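Long-range contacts in probable oxidoreductase (Mycobacterium abscessus, PDB 4EYE), which probably acts as an oxidoreductase of the quinone oxidoreductase/zeta-crystallin group within the zinc-type alcohol dehydrogenase superfamily: residues Tyr144-Phe149 with Val281-Phe286; Gly155-Gly160 with Gln178-Met183. One frame throughout, in Å; residues are numbered along the deposited sequence.

Interaction 1: residues Tyr144-Phe149 with Val281-Phe286; sequences YHTMYF and VAWGEF
F149, W283 and F286 form an aromatic cluster where helix 143-154 meets the start of helix 283-289, just beyond 277-280, an outermost strand of the six-stranded parallel sheet. That sheet, with its 3-2-1-4-5-6 strand order, is the Rossmann-fold sheet of the medium-chain dehydrogenases. The example illustrates how one ring that meets two others on the same side can join helices far apart in sequence without a single hydrogen bond crossing the contact. The tight part is built round F149. Its CG sits 3.4 Å from W283 CE3, which lies over one face of the phenyl ring near its rim, while the two planes are inclined at 35°. In this oblique fit F149 CB also rests over the six-membered ring of W283, a CH-pi contact. With CG anti to the backbone N (chi1 172°), the indole of W283 turns one face to helix 143-154. Farther along, T146 CA makes a second CH-pi contact, 4.1 Å from the centroid of the five-membered ring, so the backbone of the helix itself lies on the indole. H145 adds its CB, 3.6 Å from W283 NE1, while its ND1 is hydrogen-bonded to T297 OG1. The looser side is toward A282, which is exposed and occupies the N-cap position; V281 merely brushes F149 CE2 with CG1 at 3.9 Å. T146 OG1 comes near W283 CD1, yet its hydrogen bond goes to A142 O. W283 NE1 makes a weak hydrogen bond to a bound methylpentanediol, probably from the crystallisation liquor. At the far end of the phenyl ring, F149 CE1 lies over one face of F286, 3.3 Å from its CD2.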
# COMPACT_ATOMS: atom_id res chain seq x y z
N TYR A 144 1.50 -0.08 4.07
CA TYR A 144 2.18 -0.42 5.32
C TYR A 144 1.20 -0.82 6.40
O TYR A 144 1.51 -1.75 7.19
CB TYR A 144 3.19 0.70 5.75
CG TYR A 144 4.42 0.73 4.83
CD1 TYR A 144 4.33 1.16 3.50
CD2 TYR A 144 5.66 0.28 5.27
CE1 TYR A 144 5.42 1.18 2.67
CE2 TYR A 144 6.76 0.27 4.43
CZ TYR A 144 6.66 0.75 3.14
OH TYR A 144 7.78 0.71 2.30
N HIS A 145 0.04 -0.16 6.48
CA HIS A 145 -0.96 -0.56 7.44
C HIS A 145 -1.51 -1.91 7.10
O HIS A 145 -1.74 -2.71 7.99
CB HIS A 145 -2.14 0.44 7.53
CG HIS A 145 -1.82 1.64 8.33
ND1 HIS A 145 -2.15 1.75 9.63
CD2 HIS A 145 -1.13 2.81 8.00
CE1 HIS A 145 -1.69 2.90 10.09
NE2 HIS A 145 -1.07 3.54 9.10
N THR A 146 -1.69 -2.20 5.81
CA THR A 146 -2.12 -3.51 5.36
C THR A 146 -1.15 -4.61 5.81
O THR A 146 -1.56 -5.63 6.35
CB THR A 146 -2.29 -3.57 3.83
OG1 THR A 146 -3.27 -2.62 3.44
CG2 THR A 146 -2.72 -4.95 3.37
N MET A 147 0.14 -4.38 5.58
CA MET A 147 1.16 -5.36 5.88
C MET A 147 1.46 -5.46 7.38
O MET A 147 1.70 -6.56 7.85
CB MET A 147 2.42 -5.18 5.01
CG MET A 147 2.25 -5.60 3.53
SD MET A 147 1.51 -7.27 3.31
CE MET A 147 2.56 -8.26 4.36
N TYR A 148 1.33 -4.37 8.14
CA TYR A 148 1.44 -4.45 9.61
C TYR A 148 0.33 -5.37 10.15
O TYR A 148 0.60 -6.31 10.90
CB TYR A 148 1.36 -3.10 10.31
CG TYR A 148 1.82 -3.19 11.75
CD1 TYR A 148 3.15 -2.92 12.08
CD2 TYR A 148 0.96 -3.57 12.75
CE1 TYR A 148 3.61 -3.03 13.37
CE2 TYR A 148 1.41 -3.71 14.06
CZ TYR A 148 2.74 -3.40 14.35
OH TYR A 148 3.19 -3.52 15.63
N PHE A 149 -0.90 -5.07 9.77
CA PHE A 149 -2.04 -5.92 10.06
C PHE A 149 -1.84 -7.38 9.63
O PHE A 149 -2.08 -8.28 10.42
CB PHE A 149 -3.26 -5.34 9.36
CG PHE A 149 -4.45 -6.25 9.31
CD1 PHE A 149 -5.18 -6.55 10.48
CD2 PHE A 149 -4.91 -6.74 8.11
CE1 PHE A 149 -6.32 -7.33 10.42
CE2 PHE A 149 -6.05 -7.55 8.05
CZ PHE A 149 -6.76 -7.83 9.20
N VAL A 281 -6.50 -12.07 4.15
CA VAL A 281 -6.13 -10.77 4.63
C VAL A 281 -7.01 -9.76 3.88
O VAL A 281 -6.85 -9.58 2.68
CB VAL A 281 -4.64 -10.45 4.36
CG1 VAL A 281 -4.28 -9.04 4.88
CG2 VAL A 281 -3.70 -11.51 4.98
N ALA A 282 -7.91 -9.11 4.59
CA ALA A 282 -8.82 -8.11 4.01
C ALA A 282 -8.86 -6.96 5.00
O ALA A 282 -9.68 -6.94 5.88
CB ALA A 282 -10.25 -8.71 3.79
N TRP A 283 -7.94 -6.01 4.82
CA TRP A 283 -7.68 -4.96 5.82
C TRP A 283 -8.83 -4.00 5.91
O TRP A 283 -9.32 -3.69 7.03
CB TRP A 283 -6.40 -4.26 5.42
CG TRP A 283 -6.01 -3.03 6.17
CD1 TRP A 283 -5.55 -1.83 5.63
CD2 TRP A 283 -6.02 -2.83 7.62
NE1 TRP A 283 -5.29 -0.95 6.62
CE2 TRP A 283 -5.57 -1.48 7.84
CE3 TRP A 283 -6.41 -3.60 8.71
CZ2 TRP A 283 -5.45 -0.94 9.11
CZ3 TRP A 283 -6.31 -3.05 9.99
CH2 TRP A 283 -5.81 -1.77 10.19
N GLY A 284 -9.26 -3.50 4.74
CA GLY A 284 -10.42 -2.57 4.64
C GLY A 284 -11.62 -3.13 5.39
O GLY A 284 -12.21 -2.48 6.25
N GLU A 285 -11.95 -4.39 5.10
CA GLU A 285 -13.09 -5.02 5.72
C GLU A 285 -12.87 -5.15 7.22
O GLU A 285 -13.78 -4.93 8.02
CB GLU A 285 -13.34 -6.38 5.07
CG GLU A 285 -14.51 -7.14 5.65
CD GLU A 285 -15.79 -6.32 5.56
OE1 GLU A 285 -16.00 -5.68 4.50
OE2 GLU A 285 -16.56 -6.30 6.54
N PHE A 286 -11.66 -5.51 7.62
CA PHE A 286 -11.37 -5.63 9.06
C PHE A 286 -11.52 -4.31 9.79
O PHE A 286 -12.08 -4.24 10.88
CB PHE A 286 -9.94 -6.18 9.26
CG PHE A 286 -9.59 -6.42 10.70
CD1 PHE A 286 -10.00 -7.57 11.35
CD2 PHE A 286 -8.87 -5.48 11.42
CE1 PHE A 286 -9.67 -7.79 12.68
CE2 PHE A 286 -8.57 -5.67 12.77
CZ PHE A 286 -8.96 -6.83 13.40

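Interaction 2: residues Gly155-Gly160 with Gln178-Met183; sequences GQLRAG and QIAKGM
L157 reaches from the loop after helix 143-154 to A180 and M183 at the C-terminal end of helix 171-182, within the beta-alpha-beta unit of the Rossmann fold in which that helix links parallel strands 162-165 and 186-191. The principle illustrated is that one buried side chain can carry most of the apolar contact between a connecting loop and a helix. From CB, which points toward the helix, the chain runs to CG, held anti to the backbone N (chi1 -179°), and the branch at CG does the work: of the leucine's atoms, CD2 alone comes within 4.2 Å of residues 178-183. It lies 4.0 Å from A180 CA and 4.2 Å from A180 CB, thus resting on the helix backbone as much as on the methyl. The same carbon meets M183 SD at 4.1 Å, where the extended methionine chain crosses the leucine at a slant. R158 NH1 donates to L157 O at 2.9 Å from above the carbonyl plane, a bond local to the loop, and a backbone hydrogen bond joins G160 to G184. Beyond the leucine the contact thins out at exposed A159, whose CA offers a CA-H...O contact to M183 O at 3.5 Å.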
# COMPACT_ATOMS: atom_id res chain seq x y z
N GLY A 155 -1.19 -13.18 10.43
CA GLY A 155 -0.20 -14.24 10.28
C GLY A 155 0.67 -14.49 11.50
O GLY A 155 1.38 -15.51 11.55
N GLN A 156 0.58 -13.62 12.50
CA GLN A 156 1.39 -13.69 13.70
C GLN A 156 2.89 -13.99 13.41
O GLN A 156 3.46 -14.95 13.96
CB GLN A 156 0.80 -14.68 14.70
CG GLN A 156 -0.58 -14.27 15.20
CD GLN A 156 -1.19 -15.27 16.17
OE1 GLN A 156 -0.84 -15.29 17.35
NE2 GLN A 156 -2.12 -16.10 15.68
N LEU A 157 3.51 -13.13 12.60
CA LEU A 157 4.93 -13.25 12.28
C LEU A 157 5.76 -13.17 13.55
O LEU A 157 5.45 -12.42 14.44
CB LEU A 157 5.35 -12.13 11.34
CG LEU A 157 6.82 -12.15 10.91
CD1 LEU A 157 7.28 -13.46 10.26
CD2 LEU A 157 7.12 -10.95 10.00
N ARG A 158 6.83 -13.96 13.62
CA ARG A 158 7.70 -13.90 14.78
C ARG A 158 9.11 -13.57 14.35
O ARG A 158 9.52 -13.94 13.24
CB ARG A 158 7.66 -15.22 15.54
CG ARG A 158 6.31 -15.50 16.19
CD ARG A 158 6.07 -14.51 17.31
NE ARG A 158 4.75 -14.61 17.94
CZ ARG A 158 3.67 -13.89 17.61
NH1 ARG A 158 3.68 -13.03 16.59
NH2 ARG A 158 2.54 -14.07 18.28
N ALA A 159 9.85 -12.91 15.22
CA ALA A 159 11.29 -12.69 15.00
C ALA A 159 11.97 -14.03 14.67
O ALA A 159 11.66 -15.05 15.28
CB ALA A 159 11.92 -12.03 16.23
N GLY A 160 12.85 -14.05 13.68
CA GLY A 160 13.61 -15.24 13.35
C GLY A 160 12.91 -16.17 12.37
O GLY A 160 13.51 -17.13 11.91
N GLN A 178 10.04 -4.49 4.16
CA GLN A 178 10.62 -3.60 5.16
C GLN A 178 10.01 -3.90 6.52
O GLN A 178 10.72 -3.91 7.53
CB GLN A 178 10.38 -2.13 4.81
CG GLN A 178 11.13 -1.64 3.58
CD GLN A 178 11.11 -0.14 3.53
OE1 GLN A 178 10.02 0.49 3.53
NE2 GLN A 178 12.27 0.46 3.55
N ILE A 179 8.72 -4.17 6.56
CA ILE A 179 8.09 -4.50 7.82
C ILE A 179 8.58 -5.85 8.40
O ILE A 179 8.77 -5.97 9.61
CB ILE A 179 6.57 -4.46 7.76
CG1 ILE A 179 6.10 -3.02 7.44
CG2 ILE A 179 5.97 -4.97 9.10
CD1 ILE A 179 4.64 -2.83 7.14
N ALA A 180 8.72 -6.86 7.56
CA ALA A 180 9.22 -8.17 8.00
C ALA A 180 10.65 -8.01 8.58
O ALA A 180 10.95 -8.54 9.66
CB ALA A 180 9.22 -9.16 6.84
N LYS A 181 11.49 -7.25 7.90
CA LYS A 181 12.87 -7.02 8.37
C LYS A 181 12.81 -6.26 9.68
O LYS A 181 13.49 -6.60 10.64
CB LYS A 181 13.71 -6.25 7.35
CG LYS A 181 14.06 -7.02 6.10
CD LYS A 181 14.77 -8.34 6.36
CE LYS A 181 16.15 -8.20 6.99
NZ LYS A 181 16.56 -9.54 7.54
N GLY A 182 11.91 -5.27 9.73
CA GLY A 182 11.68 -4.51 10.94
C GLY A 182 11.26 -5.37 12.12
O GLY A 182 11.59 -5.06 13.25
N MET A 183 10.50 -6.44 11.85
CA MET A 183 10.04 -7.34 12.89
C MET A 183 11.02 -8.49 13.20
O MET A 183 10.66 -9.44 13.90
CB MET A 183 8.67 -7.91 12.54
CG MET A 183 7.57 -6.87 12.59
SD MET A 183 6.00 -7.55 12.05
CE MET A 183 4.91 -6.25 12.60

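How the interactions relate
From the N terminus, the chain runs through the strands and helices up to 134-140 before it enters helix 143-154, which supplies residues 144-149 of interaction 1, and then the loop 155-160. A short excursion through strand 162-165 and helix 171-182 brings back residues 178-183, closing the small loop of interaction 2. Much later, after strand 277-280, residues 281-286 close the large loop of interaction 1, inside which interaction 2 is nested. Helix 143-154 is common ground: Y144 OH probably hydrogen-bonds Q178 OE1, and Y148 CE1 packs 3.6 Å from M183 CE. Together the contacts tie this helix and its following loop to helix 171-182 and to helix 283-289 beyond an outermost strand.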